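Local atomic coordinates of peroxisomal acyl-coenzyme A oxidase 1 (Arabidopsis thaliana, PDB entry 1W07), a protein that oxidises long- and medium-chain acyl-CoAs to 2-trans-enoyl-CoAs with FAD and molecular oxygen, releasing hydrogen peroxide in peroxisomal beta-oxidation. Residues H30-V42 and L79-I93. The protein carries 1 engineered substitution. Sequence-based numbering, arbitrary orientation.
Sequences HAFEVSDRIARLV and LRLNEEEAGRLRHFI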
loop_
_atom_site.group_PDB
_atom_site.type_symbol
_atom_site.label_atom_id
_atom_site.label_comp_id
_atom_site.label_asym_id
_atom_site.label_seq_id
_atom_site.Cartn_x
_atom_site.Cartn_y
_atom_site.Cartn_z
ATOM N N HIS B 30 -24.115 -25.171 7.911
ATOM C CA HIS B 30 -24.153 -25.684 6.550
ATOM C C HIS B 30 -23.052 -25.013 5.739
ATOM O O HIS B 30 -22.271 -25.682 5.058
ATOM C CB HIS B 30 -25.502 -25.391 5.901
ATOM C CG HIS B 30 -25.549 -25.711 4.440
ATOM N ND1 HIS B 30 -25.501 -26.999 3.957
ATOM C CD2 HIS B 30 -25.612 -24.903 3.354
ATOM C CE1 HIS B 30 -25.536 -26.974 2.635
ATOM N NE2 HIS B 30 -25.601 -25.714 2.244
ATOM N N ALA B 31 -22.992 -23.688 5.815
ATOM C CA ALA B 31 -21.984 -22.949 5.077
ATOM C C ALA B 31 -20.599 -23.422 5.514
ATOM O O ALA B 31 -19.741 -23.723 4.681
ATOM C CB ALA B 31 -22.151 -21.439 5.324
ATOM N N PHE B 32 -20.396 -23.513 6.827
ATOM C CA PHE B 32 -19.113 -23.941 7.368
ATOM C C PHE B 32 -18.699 -25.317 6.864
ATOM O O PHE B 32 -17.546 -25.519 6.450
ATOM C CB PHE B 32 -19.161 -23.980 8.893
ATOM C CG PHE B 32 -17.956 -24.627 9.516
ATOM C CD1 PHE B 32 -16.727 -23.965 9.556
ATOM C CD2 PHE B 32 -18.036 -25.917 10.023
ATOM C CE1 PHE B 32 -15.594 -24.587 10.093
ATOM C CE2 PHE B 32 -16.914 -26.549 10.560
ATOM C CZ PHE B 32 -15.691 -25.888 10.596
ATOM N N GLU B 33 -19.636 -26.262 6.915
ATOM C CA GLU B 33 -19.384 -27.639 6.491
ATOM C C GLU B 33 -19.025 -27.756 5.017
ATOM O O GLU B 33 -18.078 -28.445 4.653
ATOM C CB GLU B 33 -20.614 -28.510 6.790
ATOM C CG GLU B 33 -20.805 -28.828 8.268
ATOM C CD GLU B 33 -21.939 -29.795 8.518
ATOM O OE1 GLU B 33 -22.112 -30.224 9.682
ATOM O OE2 GLU B 33 -22.677 -30.117 7.557
ATOM N N VAL B 34 -19.797 -27.093 4.169
ATOM C CA VAL B 34 -19.549 -27.148 2.741
ATOM C C VAL B 34 -18.207 -26.499 2.400
ATOM O O VAL B 34 -17.455 -26.992 1.559
ATOM C CB VAL B 34 -20.677 -26.442 1.954
ATOM C CG1 VAL B 34 -20.398 -26.514 0.474
ATOM C CG2 VAL B 34 -22.013 -27.108 2.260
ATOM N N SER B 35 -17.900 -25.392 3.063
ATOM C CA SER B 35 -16.653 -24.699 2.792
ATOM C C SER B 35 -15.453 -25.501 3.288
ATOM O O SER B 35 -14.420 -25.587 2.616
ATOM C CB SER B 35 -16.676 -23.328 3.458
ATOM O OG SER B 35 -15.518 -22.605 3.135
ATOM N N ASP B 36 -15.594 -26.096 4.465
ATOM C CA ASP B 36 -14.509 -26.869 5.036
ATOM C C ASP B 36 -14.176 -28.058 4.142
ATOM O O ASP B 36 -13.007 -28.354 3.905
ATOM C CB ASP B 36 -14.893 -27.328 6.449
ATOM C CG ASP B 36 -13.821 -28.168 7.102
ATOM O OD1 ASP B 36 -14.044 -29.387 7.264
ATOM O OD2 ASP B 36 -12.750 -27.624 7.462
ATOM N N ARG B 37 -15.209 -28.716 3.628
ATOM C CA ARG B 37 -15.042 -29.878 2.762
ATOM C C ARG B 37 -14.364 -29.517 1.440
ATOM O O ARG B 37 -13.380 -30.134 1.047
ATOM C CB ARG B 37 -16.405 -30.501 2.467
ATOM C CG ARG B 37 -16.345 -31.841 1.753
ATOM C CD ARG B 37 -17.641 -32.088 1.000
ATOM N NE ARG B 37 -18.811 -31.778 1.819
ATOM C CZ ARG B 37 -19.864 -31.094 1.379
ATOM N NH1 ARG B 37 -19.890 -30.649 0.128
ATOM N NH2 ARG B 37 -20.889 -30.855 2.183
ATOM N N ILE B 38 -14.905 -28.519 0.753
ATOM C CA ILE B 38 -14.350 -28.101 -0.525
ATOM C C ILE B 38 -12.937 -27.551 -0.353
ATOM O O ILE B 38 -12.074 -27.765 -1.207
ATOM C CB ILE B 38 -15.236 -27.035 -1.193
ATOM C CG1 ILE B 38 -16.651 -27.585 -1.380
ATOM C CG2 ILE B 38 -14.652 -26.649 -2.542
ATOM C CD1 ILE B 38 -16.727 -28.824 -2.266
ATOM N N ALA B 39 -12.702 -26.850 0.753
ATOM C CA ALA B 39 -11.388 -26.281 1.023
ATOM C C ALA B 39 -10.340 -27.386 1.059
ATOM O O ALA B 39 -9.280 -27.262 0.436
ATOM C CB ALA B 39 -11.400 -25.516 2.354
ATOM N N ARG B 40 -10.638 -28.469 1.774
ATOM C CA ARG B 40 -9.701 -29.586 1.876
ATOM C C ARG B 40 -9.536 -30.280 0.531
ATOM O O ARG B 40 -8.445 -30.733 0.187
ATOM C CB ARG B 40 -10.182 -30.582 2.941
ATOM C CG ARG B 40 -10.019 -30.067 4.364
ATOM C CD ARG B 40 -11.183 -30.472 5.251
ATOM N NE ARG B 40 -11.281 -31.918 5.441
ATOM C CZ ARG B 40 -10.522 -32.606 6.288
ATOM N NH1 ARG B 40 -9.613 -31.977 7.028
ATOM N NH2 ARG B 40 -10.673 -33.919 6.403
ATOM N N LEU B 41 -10.620 -30.341 -0.234
ATOM C CA LEU B 41 -10.599 -30.968 -1.551
ATOM C C LEU B 41 -9.634 -30.238 -2.493
ATOM O O LEU B 41 -8.921 -30.866 -3.278
ATOM C CB LEU B 41 -12.000 -30.949 -2.149
ATOM C CG LEU B 41 -12.138 -31.596 -3.522
ATOM C CD1 LEU B 41 -11.900 -33.095 -3.399
ATOM C CD2 LEU B 41 -13.518 -31.314 -4.084
ATOM N N VAL B 42 -9.613 -28.909 -2.419
ATOM C CA VAL B 42 -8.729 -28.129 -3.276
ATOM C C VAL B 42 -7.282 -28.241 -2.818
ATOM O O VAL B 42 -6.381 -28.445 -3.633
ATOM C CB VAL B 42 -9.145 -26.630 -3.307
ATOM C CG1 VAL B 42 -8.102 -25.805 -4.072
ATOM C CG2 VAL B 42 -10.490 -26.487 -3.981
ATOM N N LEU B 79 -17.417 -35.098 -9.495
ATOM C CA LEU B 79 -17.821 -35.107 -8.100
ATOM C C LEU B 79 -19.297 -34.755 -7.963
ATOM O O LEU B 79 -19.860 -34.839 -6.874
ATOM C CB LEU B 79 -16.963 -34.128 -7.297
ATOM C CG LEU B 79 -15.475 -34.463 -7.208
ATOM C CD1 LEU B 79 -14.716 -33.278 -6.638
ATOM C CD2 LEU B 79 -15.268 -35.692 -6.340
ATOM N N ARG B 80 -19.911 -34.354 -9.072
ATOM C CA ARG B 80 -21.332 -34.010 -9.085
ATOM C C ARG B 80 -21.641 -32.905 -8.088
ATOM O O ARG B 80 -22.617 -32.986 -7.339
ATOM C CB ARG B 80 -22.155 -35.253 -8.743
ATOM C CG ARG B 80 -21.722 -36.476 -9.529
ATOM C CD ARG B 80 -21.850 -37.760 -8.724
ATOM N NE ARG B 80 -21.025 -38.815 -9.316
ATOM C CZ ARG B 80 -20.984 -40.074 -8.889
ATOM N NH1 ARG B 80 -21.735 -40.464 -7.865
ATOM N NH2 ARG B 80 -20.188 -40.947 -9.491
ATOM N N LEU B 81 -20.809 -31.864 -8.085
ATOM C CA LEU B 81 -20.979 -30.743 -7.166
ATOM C C LEU B 81 -22.111 -29.817 -7.604
ATOM O O LEU B 81 -22.311 -29.589 -8.797
ATOM C CB LEU B 81 -19.673 -29.946 -7.078
ATOM C CG LEU B 81 -18.378 -30.698 -6.761
ATOM C CD1 LEU B 81 -17.204 -29.729 -6.800
ATOM C CD2 LEU B 81 -18.472 -31.372 -5.398
ATOM N N ASN B 82 -22.851 -29.284 -6.636
ATOM C CA ASN B 82 -23.933 -28.362 -6.949
ATOM C C ASN B 82 -23.353 -26.973 -7.200
ATOM O O ASN B 82 -22.135 -26.791 -7.183
ATOM C CB ASN B 82 -24.952 -28.305 -5.808
ATOM C CG ASN B 82 -24.326 -27.938 -4.480
ATOM O OD1 ASN B 82 -23.699 -26.887 -4.342
ATOM N ND2 ASN B 82 -24.501 -28.803 -3.490
ATOM N N GLU B 83 -24.220 -25.991 -7.424
ATOM C CA GLU B 83 -23.745 -24.644 -7.704
ATOM C C GLU B 83 -22.983 -24.040 -6.532
ATOM O O GLU B 83 -21.964 -23.380 -6.729
ATOM C CB GLU B 83 -24.911 -23.737 -8.089
ATOM C CG GLU B 83 -24.478 -22.381 -8.625
ATOM C CD GLU B 83 -25.649 -21.543 -9.079
ATOM O OE1 GLU B 83 -26.480 -21.176 -8.222
ATOM O OE2 GLU B 83 -25.747 -21.255 -10.292
ATOM N N GLU B 84 -23.470 -24.268 -5.317
ATOM C CA GLU B 84 -22.814 -23.734 -4.133
ATOM C C GLU B 84 -21.400 -24.291 -4.014
ATOM O O GLU B 84 -20.433 -23.540 -3.870
ATOM C CB GLU B 84 -23.621 -24.085 -2.882
ATOM C CG GLU B 84 -23.016 -23.579 -1.584
ATOM C CD GLU B 84 -23.866 -23.902 -0.373
ATOM O OE1 GLU B 84 -24.045 -25.099 -0.057
ATOM O OE2 GLU B 84 -24.361 -22.950 0.267
ATOM N N GLU B 85 -21.280 -25.612 -4.092
ATOM C CA GLU B 85 -19.982 -26.265 -3.989
ATOM C C GLU B 85 -19.034 -25.792 -5.083
ATOM O O GLU B 85 -17.860 -25.562 -4.825
ATOM C CB GLU B 85 -20.147 -27.787 -4.060
ATOM C CG GLU B 85 -21.048 -28.352 -2.979
ATOM C CD GLU B 85 -21.413 -29.807 -3.228
ATOM O OE1 GLU B 85 -20.916 -30.684 -2.494
ATOM O OE2 GLU B 85 -22.190 -30.062 -4.168
ATOM N N ALA B 86 -19.545 -25.653 -6.303
ATOM C CA ALA B 86 -18.725 -25.195 -7.418
ATOM C C ALA B 86 -18.155 -23.806 -7.116
ATOM O O ALA B 86 -16.985 -23.526 -7.402
ATOM C CB ALA B 86 -19.548 -25.164 -8.702
ATOM N N GLY B 87 -18.983 -22.941 -6.538
ATOM C CA GLY B 87 -18.540 -21.602 -6.178
ATOM C C GLY B 87 -17.435 -21.673 -5.137
ATOM O O GLY B 87 -16.420 -20.979 -5.248
ATOM N N ARG B 88 -17.615 -22.517 -4.126
ATOM C CA ARG B 88 -16.591 -22.663 -3.099
ATOM C C ARG B 88 -15.306 -23.247 -3.673
ATOM O O ARG B 88 -14.216 -22.958 -3.190
ATOM C CB ARG B 88 -17.091 -23.548 -1.952
ATOM C CG ARG B 88 -18.151 -22.911 -1.071
ATOM C CD ARG B 88 -17.707 -21.546 -0.536
ATOM N NE ARG B 88 -17.955 -20.477 -1.504
ATOM C CZ ARG B 88 -17.523 -19.222 -1.363
ATOM N NH1 ARG B 88 -16.818 -18.867 -0.290
ATOM N NH2 ARG B 88 -17.806 -18.316 -2.291
ATOM N N LEU B 89 -15.443 -24.078 -4.698
ATOM C CA LEU B 89 -14.293 -24.691 -5.343
ATOM C C LEU B 89 -13.440 -23.600 -5.991
ATOM O O LEU B 89 -12.230 -23.508 -5.755
ATOM C CB LEU B 89 -14.754 -25.670 -6.419
ATOM C CG LEU B 89 -13.657 -26.474 -7.113
ATOM C CD1 LEU B 89 -13.183 -27.599 -6.213
ATOM C CD2 LEU B 89 -14.212 -27.041 -8.389
ATOM N N ARG B 90 -14.075 -22.773 -6.812
ATOM C CA ARG B 90 -13.360 -21.695 -7.482
ATOM C C ARG B 90 -12.771 -20.738 -6.449
ATOM O O ARG B 90 -11.670 -20.213 -6.632
ATOM C CB ARG B 90 -14.293 -20.926 -8.418
ATOM C CG ARG B 90 -14.741 -21.705 -9.653
ATOM C CD ARG B 90 -15.418 -20.776 -10.647
ATOM N NE ARG B 90 -16.701 -20.284 -10.152
ATOM C CZ ARG B 90 -17.839 -20.967 -10.228
ATOM N NH1 ARG B 90 -17.860 -22.172 -10.787
ATOM N NH2 ARG B 90 -18.954 -20.449 -9.734
ATOM N N HIS B 91 -13.509 -20.514 -5.367
ATOM C CA HIS B 91 -13.066 -19.632 -4.300
ATOM C C HIS B 91 -11.740 -20.104 -3.716
ATOM O O HIS B 91 -10.802 -19.308 -3.563
ATOM C CB HIS B 91 -14.129 -19.574 -3.202
ATOM C CG HIS B 91 -13.683 -18.876 -1.956
ATOM N ND1 HIS B 91 -13.490 -17.514 -1.890
ATOM C CD2 HIS B 91 -13.375 -19.360 -0.728
ATOM C CE1 HIS B 91 -13.087 -17.184 -0.674
ATOM N NE2 HIS B 91 -13.005 -18.288 0.051
ATOM N N PHE B 92 -11.641 -21.389 -3.383
ATOM C CA PHE B 92 -10.393 -21.873 -2.812
ATOM C C PHE B 92 -9.252 -22.093 -3.813
ATOM O O PHE B 92 -8.090 -22.070 -3.429
ATOM C CB PHE B 92 -10.658 -23.114 -1.957
ATOM C CG PHE B 92 -11.445 -22.814 -0.708
ATOM C CD1 PHE B 92 -12.776 -23.208 -0.593
ATOM C CD2 PHE B 92 -10.862 -22.108 0.339
ATOM C CE1 PHE B 92 -13.517 -22.902 0.547
ATOM C CE2 PHE B 92 -11.595 -21.797 1.486
ATOM C CZ PHE B 92 -12.921 -22.192 1.589
ATOM N N ILE B 93 -9.575 -22.278 -5.087
ATOM C CA ILE B 93 -8.537 -22.423 -6.112
ATOM C C ILE B 93 -7.738 -21.103 -6.062
ATOM O O ILE B 93 -6.541 -21.064 -6.372
ATOM C CB ILE B 93 -9.168 -22.651 -7.513
ATOM C CG1 ILE B 93 -9.756 -24.065 -7.580
ATOM C CG2 ILE B 93 -8.131 -22.436 -8.613
ATOM C CD1 ILE B 93 -10.481 -24.374 -8.893
HETATM O O HOH W 1 -16.084 -19.853 2.112
#
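Two helices of the N-terminal helical domain, 29-43 and 83-93, pack in knobs-into-holes fashion through Ile38 and Phe92, their segment axes crossing at -49° and 8.9 Å apart. Ile38 fits among Glu85, Arg88, Leu89 and Phe92; its beta-branch, with CG2 anti to the backbone N, presses on the opposite backbone, 3.4 Å from Leu89 CA. Phe92 is the reciprocal knob, seated among Ser35, Ile38, Ala39 and Val42. Small Ala39 suits this crossing because its CB can sit squarely over the ring, 3.6 Å from the Phe92 centroid, in a CH-pi contact, while His91 CD2 covers the opposite face. Ser35 OG lies in the ring plane at the edge, 3.1 Å from Phe92 CZ, and shares a water with Arg88 NH1. A leucine in place of Phe92 would probably leave Ala39 CB without its aromatic partner and open a gap beside Ser35. Charge flanks this apolar centre. The long arm of Arg37 brings NH1 to a salt bridge with Glu85 OE1 at 2.8 Å. Glu85 OE2 accepts from Asn82 N while Asn82 OD1, at the N-cap, accepts from Glu85 N, a capping box, so one carboxylate both caps its own helix and holds Arg37. Farther out, His30 NE2 weakly hydrogen-bonds Glu84 OE1 (129°).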